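Local structure of uncharacterized protein (Bacteroides uniformis, 4JPQ) at residues 39-44 / 195-200; 45-50 / 69-74; 182-187 / 208-213. The protein is of unknown function but probably binds carbohydrate through a beta-rich module of carbohydrate-binding family 9. All coordinates share one frame; numbering follows the deposited sequence.

Contact 1: residues 39-44 / 195-200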
loop_
_atom_site.group_PDB
_atom_site.type_symbol
_atom_site.label_atom_id
_atom_site.label_comp_id
_atom_site.label_asym_id
_atom_site.label_seq_id
_atom_site.Cartn_x
_atom_site.Cartn_y
_atom_site.Cartn_z
ATOM N N VAL A 39 -0.475 10.760 9.472
ATOM C CA VAL A 39 0.501 11.844 9.511
ATOM C C VAL A 39 0.175 12.804 8.365
ATOM O O VAL A 39 0.264 12.429 7.196
ATOM C CB VAL A 39 1.958 11.348 9.459
ATOM C CG1 VAL A 39 2.943 12.513 9.653
ATOM C CG2 VAL A 39 2.190 10.303 10.549
ATOM N N VAL A 40 -0.203 14.031 8.741
ATOM C CA VAL A 40 -0.530 15.132 7.834
ATOM C C VAL A 40 0.755 15.945 7.743
ATOM O O VAL A 40 0.998 16.840 8.554
ATOM C CB VAL A 40 -1.702 15.984 8.393
ATOM C CG1 VAL A 40 -2.009 17.174 7.490
ATOM C CG2 VAL A 40 -2.950 15.123 8.578
ATOM N N ASN A 41 1.589 15.610 6.764
ATOM C CA ASN A 41 2.906 16.256 6.591
ATOM C C ASN A 41 2.879 17.663 6.023
ATOM O O ASN A 41 3.829 18.406 6.261
ATOM C CB ASN A 41 3.805 15.411 5.696
ATOM C CG ASN A 41 4.119 14.057 6.294
ATOM O OD1 ASN A 41 4.762 13.976 7.339
ATOM N ND2 ASN A 41 3.705 12.981 5.614
ATOM N N TRP A 42 1.819 18.017 5.277
ATOM C CA TRP A 42 1.685 19.329 4.634
ATOM C C TRP A 42 0.381 20.016 5.029
ATOM O O TRP A 42 -0.697 19.546 4.669
ATOM C CB TRP A 42 1.790 19.161 3.118
ATOM C CG TRP A 42 3.023 18.393 2.775
ATOM C CD1 TRP A 42 4.288 18.878 2.702
ATOM C CD2 TRP A 42 3.111 16.992 2.532
ATOM N NE1 TRP A 42 5.160 17.873 2.409
ATOM C CE2 TRP A 42 4.468 16.698 2.296
ATOM C CE3 TRP A 42 2.169 15.948 2.486
ATOM C CZ2 TRP A 42 4.921 15.397 2.017
ATOM C CZ3 TRP A 42 2.622 14.650 2.210
ATOM C CH2 TRP A 42 3.992 14.390 1.984
ATOM N N LYS A 43 0.488 21.133 5.761
ATOM C CA LYS A 43 -0.680 21.922 6.229
ATOM C C LYS A 43 -1.522 22.496 5.071
ATOM O O LYS A 43 -2.664 22.898 5.280
ATOM C CB LYS A 43 -0.239 23.051 7.171
ATOM C CG LYS A 43 0.562 22.632 8.412
ATOM C CD LYS A 43 1.137 23.852 9.114
ATOM C CE LYS A 43 2.156 23.511 10.207
ATOM N NZ LYS A 43 1.533 23.031 11.469
ATOM N N ASP A 44 -0.934 22.567 3.872
ATOM C CA ASP A 44 -1.646 22.890 2.623
ATOM C C ASP A 44 -2.828 21.959 2.376
ATOM O O ASP A 44 -3.840 22.391 1.840
ATOM C CB ASP A 44 -0.766 22.664 1.367
ATOM C CG ASP A 44 0.620 23.214 1.476
ATOM O OD1 ASP A 44 1.359 22.677 2.322
ATOM O OD2 ASP A 44 0.990 24.094 0.675
ATOM N N PHE A 195 -3.211 14.087 1.485
ATOM C CA PHE A 195 -1.956 13.324 1.471
ATOM C C PHE A 195 -1.552 12.922 2.887
ATOM O O PHE A 195 -1.184 13.783 3.695
ATOM C CB PHE A 195 -0.869 14.168 0.810
ATOM C CG PHE A 195 -1.175 14.510 -0.604
ATOM C CD1 PHE A 195 -1.049 13.538 -1.602
ATOM C CD2 PHE A 195 -1.652 15.767 -0.946
ATOM C CE1 PHE A 195 -1.350 13.828 -2.934
ATOM C CE2 PHE A 195 -1.969 16.064 -2.271
ATOM C CZ PHE A 195 -1.812 15.094 -3.271
ATOM N N LEU A 196 -1.653 11.621 3.164
ATOM C CA LEU A 196 -1.380 11.018 4.472
ATOM C C LEU A 196 -0.313 9.941 4.381
ATOM O O LEU A 196 -0.235 9.227 3.379
ATOM C CB LEU A 196 -2.662 10.416 5.041
ATOM C CG LEU A 196 -3.540 11.308 5.923
ATOM C CD1 LEU A 196 -3.741 12.716 5.392
ATOM C CD2 LEU A 196 -4.879 10.628 6.175
ATOM N N SER A 197 0.513 9.852 5.425
ATOM C CA SER A 197 1.584 8.843 5.508
ATOM C C SER A 197 1.634 8.202 6.892
ATOM O O SER A 197 1.072 8.739 7.866
ATOM C CB SER A 197 2.954 9.446 5.195
ATOM O OG SER A 197 3.427 10.243 6.282
ATOM N N TRP A 198 2.319 7.056 6.956
ATOM C CA TRP A 198 2.512 6.322 8.200
ATOM C C TRP A 198 3.702 6.927 8.942
ATOM O O TRP A 198 3.539 7.429 10.067
ATOM C CB TRP A 198 2.694 4.817 7.935
ATOM C CG TRP A 198 3.197 4.071 9.113
ATOM C CD1 TRP A 198 2.573 3.909 10.321
ATOM C CD2 TRP A 198 4.440 3.392 9.207
ATOM N NE1 TRP A 198 3.358 3.163 11.161
ATOM C CE2 TRP A 198 4.510 2.829 10.499
ATOM C CE3 TRP A 198 5.506 3.193 8.320
ATOM C CZ2 TRP A 198 5.608 2.080 10.928
ATOM C CZ3 TRP A 198 6.598 2.444 8.746
ATOM C CH2 TRP A 198 6.637 1.894 10.043
ATOM N N SER A 199 4.883 6.850 8.323
ATOM C CA SER A 199 6.096 7.428 8.898
ATOM C C SER A 199 6.187 8.833 8.307
ATOM O O SER A 199 5.805 9.006 7.125
ATOM C CB SER A 199 7.340 6.610 8.577
ATOM O OG SER A 199 8.475 7.192 9.183
ATOM N N PRO A 200 6.692 9.830 9.097
ATOM C CA PRO A 200 6.685 11.211 8.586
ATOM C C PRO A 200 7.685 11.527 7.475
ATOM O O PRO A 200 8.714 10.860 7.354
ATOM C CB PRO A 200 6.970 12.063 9.838
ATOM C CG PRO A 200 6.653 11.176 10.990
ATOM C CD PRO A 200 7.066 9.813 10.521
HETATM O O HOH W 1 1.166 13.720 5.018
#
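V39 and S197 form a single antiparallel, hydrogen-bonded pair, V39 N giving to S197 O at 3.0 Å and S197 N to V39 O at 3.1 Å, joining the loop 39-44 to the short strand 195-197. The CA of L196 adds a CA-H...O contact to V39 O. N41 carries the polar side of the contact: its CG stands beside the backbone N, anti to the carbonyl carbon (chi1 -63°), and its ND2 gives a hydrogen bond of 2.8 Å to S197 OG, which lies close to the amide plane. S197 OG passes the chain on by donating to S199 O at 2.8 Å from above that carbonyl's plane, while N41 OD1 accepts from the N of I201, so both ends of the amide are engaged. One water knits the two backbones together: it takes a hydrogen from N41 N and gives to V39 O and to F195 O, with a weak further bond from N41 ND2. V39 CG1 meets P200 CB at 4.1 Å, V40 CG2 runs side by side with L196 CD1, and the W42 side chain crosses that of F195 at about a right angle, W42 CZ3 lying 3.8 Å from F195 CB; the F195 ring leads away. The CB of N41 covers the centre of one W42 face, and W42 NE1 bonds to the O of L203. Strand 195-197 lies next to strand 178-186, L196 pairing with K185, and the loop between strands 35-36 and 50-57 attaches to strand 195-197 at the V39-S197 bridge.

Contact 2: residues 45-50 / 69-74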
loop_
_atom_site.group_PDB
_atom_site.type_symbol
_atom_site.label_atom_id
_atom_site.label_comp_id
_atom_site.label_asym_id
_atom_site.label_seq_id
_atom_site.Cartn_x
_atom_site.Cartn_y
_atom_site.Cartn_z
ATOM N N TYR A 45 -2.645 20.672 2.684
ATOM C CA TYR A 45 -3.676 19.637 2.523
ATOM C C TYR A 45 -3.965 19.071 3.909
ATOM O O TYR A 45 -3.379 18.046 4.299
ATOM C CB TYR A 45 -3.221 18.571 1.507
ATOM C CG TYR A 45 -3.032 19.169 0.115
ATOM C CD1 TYR A 45 -4.104 19.269 -0.769
ATOM C CD2 TYR A 45 -1.792 19.667 -0.298
ATOM C CE1 TYR A 45 -3.946 19.821 -2.034
ATOM C CE2 TYR A 45 -1.621 20.225 -1.568
ATOM C CZ TYR A 45 -2.705 20.301 -2.439
ATOM O OH TYR A 45 -2.591 20.854 -3.702
ATOM N N PRO A 46 -4.858 19.753 4.665
ATOM C CA PRO A 46 -5.151 19.371 6.044
ATOM C C PRO A 46 -6.164 18.261 6.259
ATOM O O PRO A 46 -6.247 17.754 7.387
ATOM C CB PRO A 46 -5.705 20.676 6.635
ATOM C CG PRO A 46 -6.452 21.267 5.509
ATOM C CD PRO A 46 -5.623 20.964 4.293
ATOM N N TYR A 47 -6.914 17.879 5.226
ATOM C CA TYR A 47 -7.926 16.828 5.374
ATOM C C TYR A 47 -7.274 15.496 5.770
ATOM O O TYR A 47 -6.394 15.007 5.067
ATOM C CB TYR A 47 -8.781 16.688 4.105
ATOM C CG TYR A 47 -9.835 15.604 4.169
ATOM C CD1 TYR A 47 -10.686 15.490 5.275
ATOM C CD2 TYR A 47 -10.032 14.717 3.095
ATOM C CE1 TYR A 47 -11.660 14.501 5.333
ATOM C CE2 TYR A 47 -11.013 13.731 3.144
ATOM C CZ TYR A 47 -11.820 13.628 4.265
ATOM O OH TYR A 47 -12.783 12.665 4.347
ATOM N N LYS A 48 -7.660 14.991 6.948
ATOM C CA LYS A 48 -7.189 13.722 7.510
ATOM C C LYS A 48 -8.385 12.767 7.604
ATOM O O LYS A 48 -9.071 12.734 8.635
ATOM C CB LYS A 48 -6.572 13.937 8.907
ATOM C CG LYS A 48 -6.054 12.671 9.612
ATOM C CD LYS A 48 -5.888 12.856 11.114
ATOM C CE LYS A 48 -4.783 13.843 11.455
ATOM N NZ LYS A 48 -4.554 13.915 12.922
ATOM N N PRO A 49 -8.662 12.013 6.527
ATOM C CA PRO A 49 -9.688 10.984 6.644
ATOM C C PRO A 49 -9.151 9.883 7.548
ATOM O O PRO A 49 -7.949 9.660 7.597
ATOM C CB PRO A 49 -9.862 10.482 5.213
ATOM C CG PRO A 49 -8.569 10.790 4.552
ATOM C CD PRO A 49 -8.147 12.097 5.149
ATOM N N GLU A 50 -10.044 9.228 8.273
ATOM C CA GLU A 50 -9.675 8.215 9.255
ATOM C C GLU A 50 -9.239 6.942 8.517
ATOM O O GLU A 50 -10.053 6.288 7.868
ATOM C CB GLU A 50 -10.860 7.978 10.183
ATOM C CG GLU A 50 -10.579 7.125 11.400
ATOM C CD GLU A 50 -11.840 6.840 12.189
ATOM O OE1 GLU A 50 -12.701 7.747 12.311
ATOM O OE2 GLU A 50 -11.963 5.699 12.682
ATOM N N LYS A 69 -12.215 5.522 6.081
ATOM C CA LYS A 69 -13.495 6.239 6.210
ATOM C C LYS A 69 -13.230 7.672 5.718
ATOM O O LYS A 69 -12.462 8.394 6.353
ATOM C CB LYS A 69 -14.064 6.228 7.636
ATOM C CG LYS A 69 -15.540 6.671 7.696
ATOM C CD LYS A 69 -16.177 6.629 9.084
ATOM C CE LYS A 69 -15.654 7.741 9.983
ATOM N NZ LYS A 69 -16.459 7.870 11.229
ATOM N N GLU A 70 -13.837 8.056 4.585
ATOM C CA GLU A 70 -13.655 9.396 3.961
ATOM C C GLU A 70 -14.922 9.972 3.345
ATOM O O GLU A 70 -15.900 9.254 3.138
ATOM C CB GLU A 70 -12.523 9.379 2.921
ATOM C CG GLU A 70 -12.680 8.352 1.811
ATOM C CD GLU A 70 -11.513 8.341 0.829
ATOM O OE1 GLU A 70 -10.977 9.421 0.477
ATOM O OE2 GLU A 70 -11.146 7.235 0.372
ATOM N N ALA A 71 -14.873 11.274 3.044
ATOM C CA ALA A 71 -16.037 12.037 2.530
ATOM C C ALA A 71 -16.478 11.716 1.105
ATOM O O ALA A 71 -17.599 12.066 0.730
ATOM C CB ALA A 71 -15.820 13.545 2.691
ATOM N N SER A 72 -15.602 11.099 0.311
ATOM C CA SER A 72 -15.941 10.691 -1.060
ATOM C C SER A 72 -14.995 9.620 -1.583
ATOM O O SER A 72 -13.865 9.505 -1.104
ATOM C CB SER A 72 -15.959 11.886 -2.029
ATOM O OG SER A 72 -14.671 12.446 -2.233
ATOM N N VAL A 73 -15.481 8.863 -2.568
ATOM C CA VAL A 73 -14.713 7.807 -3.239
ATOM C C VAL A 73 -14.861 7.920 -4.752
ATOM O O VAL A 73 -15.854 8.453 -5.244
ATOM C CB VAL A 73 -15.099 6.395 -2.759
ATOM C CG1 VAL A 73 -14.701 6.214 -1.302
ATOM C CG2 VAL A 73 -16.583 6.106 -2.938
ATOM N N ARG A 74 -13.881 7.384 -5.469
ATOM C CA ARG A 74 -13.792 7.497 -6.932
ATOM C C ARG A 74 -12.893 6.384 -7.465
ATOM O O ARG A 74 -11.941 6.024 -6.797
ATOM C CB ARG A 74 -13.174 8.861 -7.246
ATOM C CG ARG A 74 -12.971 9.236 -8.705
ATOM C CD ARG A 74 -12.256 10.583 -8.792
ATOM N NE ARG A 74 -12.167 11.100 -10.161
ATOM C CZ ARG A 74 -11.213 10.828 -11.056
ATOM N NH1 ARG A 74 -10.185 10.008 -10.792
ATOM N NH2 ARG A 74 -11.289 11.387 -12.259
#
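Y47 reaches across to the corner at A71, where the chain turns from strand 61-70 into strand 72-75. Its CG stands anti to the backbone N (chi1 179°), and the OH at the end of the ring accepts a hydrogen bond from A71 N at 2.8 Å. The donor sits at the edge of the phenol, near the ring plane, and the N-H...O angle is 149°. The hydroxyl also touches the CB of A71 and the CB of E70, both at 3.6 Å. Within the loop, P49 CD lies over the centre of one ring face, and H194 meets the same ring edge-to-face. P49 itself presses CB against E70 CB at 3.7 Å. E50 then begins strand 50-57 and forms an antiparallel, hydrogen-bonded pair with K69: K69 N gives to E50 O at 2.9 Å, whereas the return bond from E50 N to K69 O is weak. Both side chains leave on the same face of the sheet, and E50 OE1 faces K69 NZ in a long salt bridge of 3.9 Å; K69 NZ has a second, likewise long and weak, ion pair with E152 OE2. The carboxylate of E70 turns to other partners, W155 NE1 and K185 NZ. The chemistry is graded: one sound and one weak backbone bond pair E50 with K69 where the loop becomes a strand, P49 packs on E70 beside them, the phenol hydroxyl takes up the backbone N-H at the corner, and the E50-K69 ion pair probably contributes only modest electrostatic attraction.

Contact 3: residues 182-187 / 208-213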
loop_
_atom_site.group_PDB
_atom_site.type_symbol
_atom_site.label_atom_id
_atom_site.label_comp_id
_atom_site.label_asym_id
_atom_site.label_seq_id
_atom_site.Cartn_x
_atom_site.Cartn_y
_atom_site.Cartn_z
ATOM N N ASN A 182 6.967 2.570 3.488
ATOM C CA ASN A 182 5.977 3.508 4.018
ATOM C C ASN A 182 4.604 3.188 3.425
ATOM O O ASN A 182 4.502 2.447 2.419
ATOM C CB ASN A 182 6.413 4.957 3.712
ATOM C CG ASN A 182 5.920 5.977 4.739
ATOM O OD1 ASN A 182 4.965 5.745 5.481
ATOM N ND2 ASN A 182 6.582 7.133 4.769
ATOM N N PHE A 183 3.565 3.734 4.061
ATOM C CA PHE A 183 2.176 3.502 3.654
ATOM C C PHE A 183 1.494 4.843 3.472
ATOM O O PHE A 183 1.724 5.753 4.269
ATOM C CB PHE A 183 1.449 2.657 4.702
ATOM C CG PHE A 183 2.212 1.424 5.111
ATOM C CD1 PHE A 183 3.206 1.503 6.084
ATOM C CD2 PHE A 183 1.961 0.186 4.507
ATOM C CE1 PHE A 183 3.930 0.377 6.451
ATOM C CE2 PHE A 183 2.679 -0.943 4.883
ATOM C CZ PHE A 183 3.670 -0.848 5.850
ATOM N N TYR A 184 0.693 4.975 2.406
ATOM C CA TYR A 184 0.030 6.242 2.103
ATOM C C TYR A 184 -1.434 6.125 1.684
ATOM O O TYR A 184 -1.880 5.084 1.195
ATOM C CB TYR A 184 0.746 6.988 0.966
ATOM C CG TYR A 184 2.250 7.078 1.020
ATOM C CD1 TYR A 184 2.887 7.762 2.046
ATOM C CD2 TYR A 184 3.044 6.536 -0.004
ATOM C CE1 TYR A 184 4.280 7.876 2.088
ATOM C CE2 TYR A 184 4.433 6.638 0.028
ATOM C CZ TYR A 184 5.052 7.323 1.060
ATOM O OH TYR A 184 6.422 7.413 1.081
ATOM N N LYS A 185 -2.133 7.252 1.849
ATOM C CA LYS A 185 -3.512 7.467 1.412
ATOM C C LYS A 185 -3.558 8.785 0.631
ATOM O O LYS A 185 -2.920 9.772 1.033
ATOM C CB LYS A 185 -4.427 7.604 2.605
ATOM C CG LYS A 185 -5.874 7.950 2.290
ATOM C CD LYS A 185 -6.641 6.799 1.661
ATOM C CE LYS A 185 -8.068 7.195 1.270
ATOM N NZ LYS A 185 -8.206 8.011 0.031
ATOM N N CYS A 186 -4.328 8.803 -0.458
ATOM C CA CYS A 186 -4.487 10.000 -1.279
ATOM C C CYS A 186 -5.671 9.884 -2.231
ATOM O O CYS A 186 -6.377 8.880 -2.220
ATOM C CB CYS A 186 -3.197 10.271 -2.088
ATOM S SG CYS A 186 -2.874 9.025 -3.344
ATOM N N GLY A 187 -5.876 10.934 -3.035
ATOM C CA GLY A 187 -6.901 10.972 -4.073
ATOM C C GLY A 187 -6.861 12.319 -4.761
ATOM O O GLY A 187 -7.611 13.210 -4.395
ATOM N N PHE A 208 5.859 11.473 -2.366
ATOM C CA PHE A 208 5.894 10.145 -1.746
ATOM C C PHE A 208 7.069 9.263 -2.158
ATOM O O PHE A 208 7.367 8.312 -1.439
ATOM C CB PHE A 208 4.595 9.354 -2.038
ATOM C CG PHE A 208 3.333 9.873 -1.363
ATOM C CD1 PHE A 208 3.333 10.530 -0.117
ATOM C CD2 PHE A 208 2.103 9.577 -1.943
ATOM C CE1 PHE A 208 2.146 10.947 0.470
ATOM C CE2 PHE A 208 0.917 9.980 -1.349
ATOM C CZ PHE A 208 0.939 10.666 -0.140
ATOM N N HIS A 209 7.724 9.548 -3.286
ATOM C CA HIS A 209 8.860 8.733 -3.780
ATOM C C HIS A 209 10.195 9.113 -3.092
ATOM O O HIS A 209 11.178 9.456 -3.755
ATOM C CB HIS A 209 8.935 8.846 -5.308
ATOM C CG HIS A 209 7.743 8.278 -6.011
ATOM N ND1 HIS A 209 7.750 7.037 -6.609
ATOM C CD2 HIS A 209 6.497 8.776 -6.191
ATOM C CE1 HIS A 209 6.561 6.800 -7.139
ATOM N NE2 HIS A 209 5.781 7.838 -6.898
ATOM N N CYS A 210 10.236 8.958 -1.763
ATOM C CA CYS A 210 11.351 9.411 -0.911
ATOM C C CYS A 210 11.836 8.335 0.071
ATOM O O CYS A 210 11.446 8.335 1.242
ATOM C CB CYS A 210 10.912 10.670 -0.167
ATOM S SG CYS A 210 9.298 10.477 0.602
ATOM N N PRO A 211 12.706 7.420 -0.408
ATOM C CA PRO A 211 13.304 6.367 0.416
ATOM C C PRO A 211 13.991 6.808 1.713
ATOM O O PRO A 211 14.043 6.021 2.654
ATOM C CB PRO A 211 14.333 5.730 -0.522
ATOM C CG PRO A 211 13.754 5.916 -1.866
ATOM C CD PRO A 211 13.097 7.262 -1.825
ATOM N N ALA A 212 14.536 8.026 1.747
ATOM C CA ALA A 212 15.141 8.580 2.969
ATOM C C ALA A 212 14.147 8.632 4.141
ATOM O O ALA A 212 14.553 8.432 5.279
ATOM C CB ALA A 212 15.706 9.971 2.706
ATOM N N PHE A 213 12.864 8.880 3.846
ATOM C CA PHE A 213 11.811 8.986 4.870
ATOM C C PHE A 213 11.025 7.715 5.175
ATOM O O PHE A 213 10.116 7.750 6.023
ATOM C CB PHE A 213 10.902 10.183 4.560
ATOM C CG PHE A 213 11.613 11.492 4.721
ATOM C CD1 PHE A 213 11.795 12.034 5.999
ATOM C CD2 PHE A 213 12.168 12.159 3.616
ATOM C CE1 PHE A 213 12.480 13.227 6.169
ATOM C CE2 PHE A 213 12.853 13.356 3.781
ATOM C CZ PHE A 213 13.010 13.889 5.062
#
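Y184 and F208 stack face to face, their ring centroids 3.9 Å apart and the planes only 6° from parallel. The stack is parallel-displaced: F208 CD1 lies over the centre of the Y184 ring, Y184 CG over the centre of the F208 ring. The two side chains slide past each other in opposite directions, which brings the CB of each over the face of the other in a pair of CH-pi contacts. At the far end of the phenol, Y184 OH gives a weak hydrogen bond to F208 O at 2.8 Å, so one residue of the loop meets both the ring and the hydroxyl. C186 CB comes up to the edge of the F208 ring, 4.2 Å from F208 CE2. A leucine in place of Y184 would probably leave the F208 ring without a flat partner and freer to turn, and F208 O, of the bonds described here, with just that from C210 N. Within the beta-rich domain of carbohydrate-binding family 9, the pair joins the loop between strands 195-197 and 215-219 to strand 178-186, which is paired antiparallel with strands 89-95, 195-197 and 215-219. F208 N bonds to a bound 3-cyclohexyl-1-propylsulfonic acid, probably from the crystallisation liquor; such a molecule may mark a pocket, though sugar binding there is not established. Farther out, F93 meets the Y184 ring edge-to-face. C210 N returns a weak bond to F208 O around the inverse gamma turn centred on H209, and F213 N bonds to C210 O at 3.0 Å, bending the loop into the short 3-10 segment 211-213. Along the strand, N182 OD1 accepts from F183 N and also from S199 N, which ties the strand to the turn after strand 195-197.

In the fold
Contact 3 is the most buried; contacts 1 and 2 are only partly buried, their centres about 15 Å (contact 1) and 16 Å (contact 2) from the centre of the chain, against 9 Å for contact 3. The chemistry follows: an aromatic stack in contact 3, a water-bridged polar network in contact 1, and a strand start with a loose ion pair in contact 2. Contacts 1 and 3 use neighbouring strands, 195-197 and 178-186, and W198 N lies 3.0 Å from F183 O, a probable hydrogen bond. Contacts 1 and 2 use successive parts of one loop, L196 packing against the backbone of Y47 and P49. The E70-K185 salt bridge joins contacts 2 and 3.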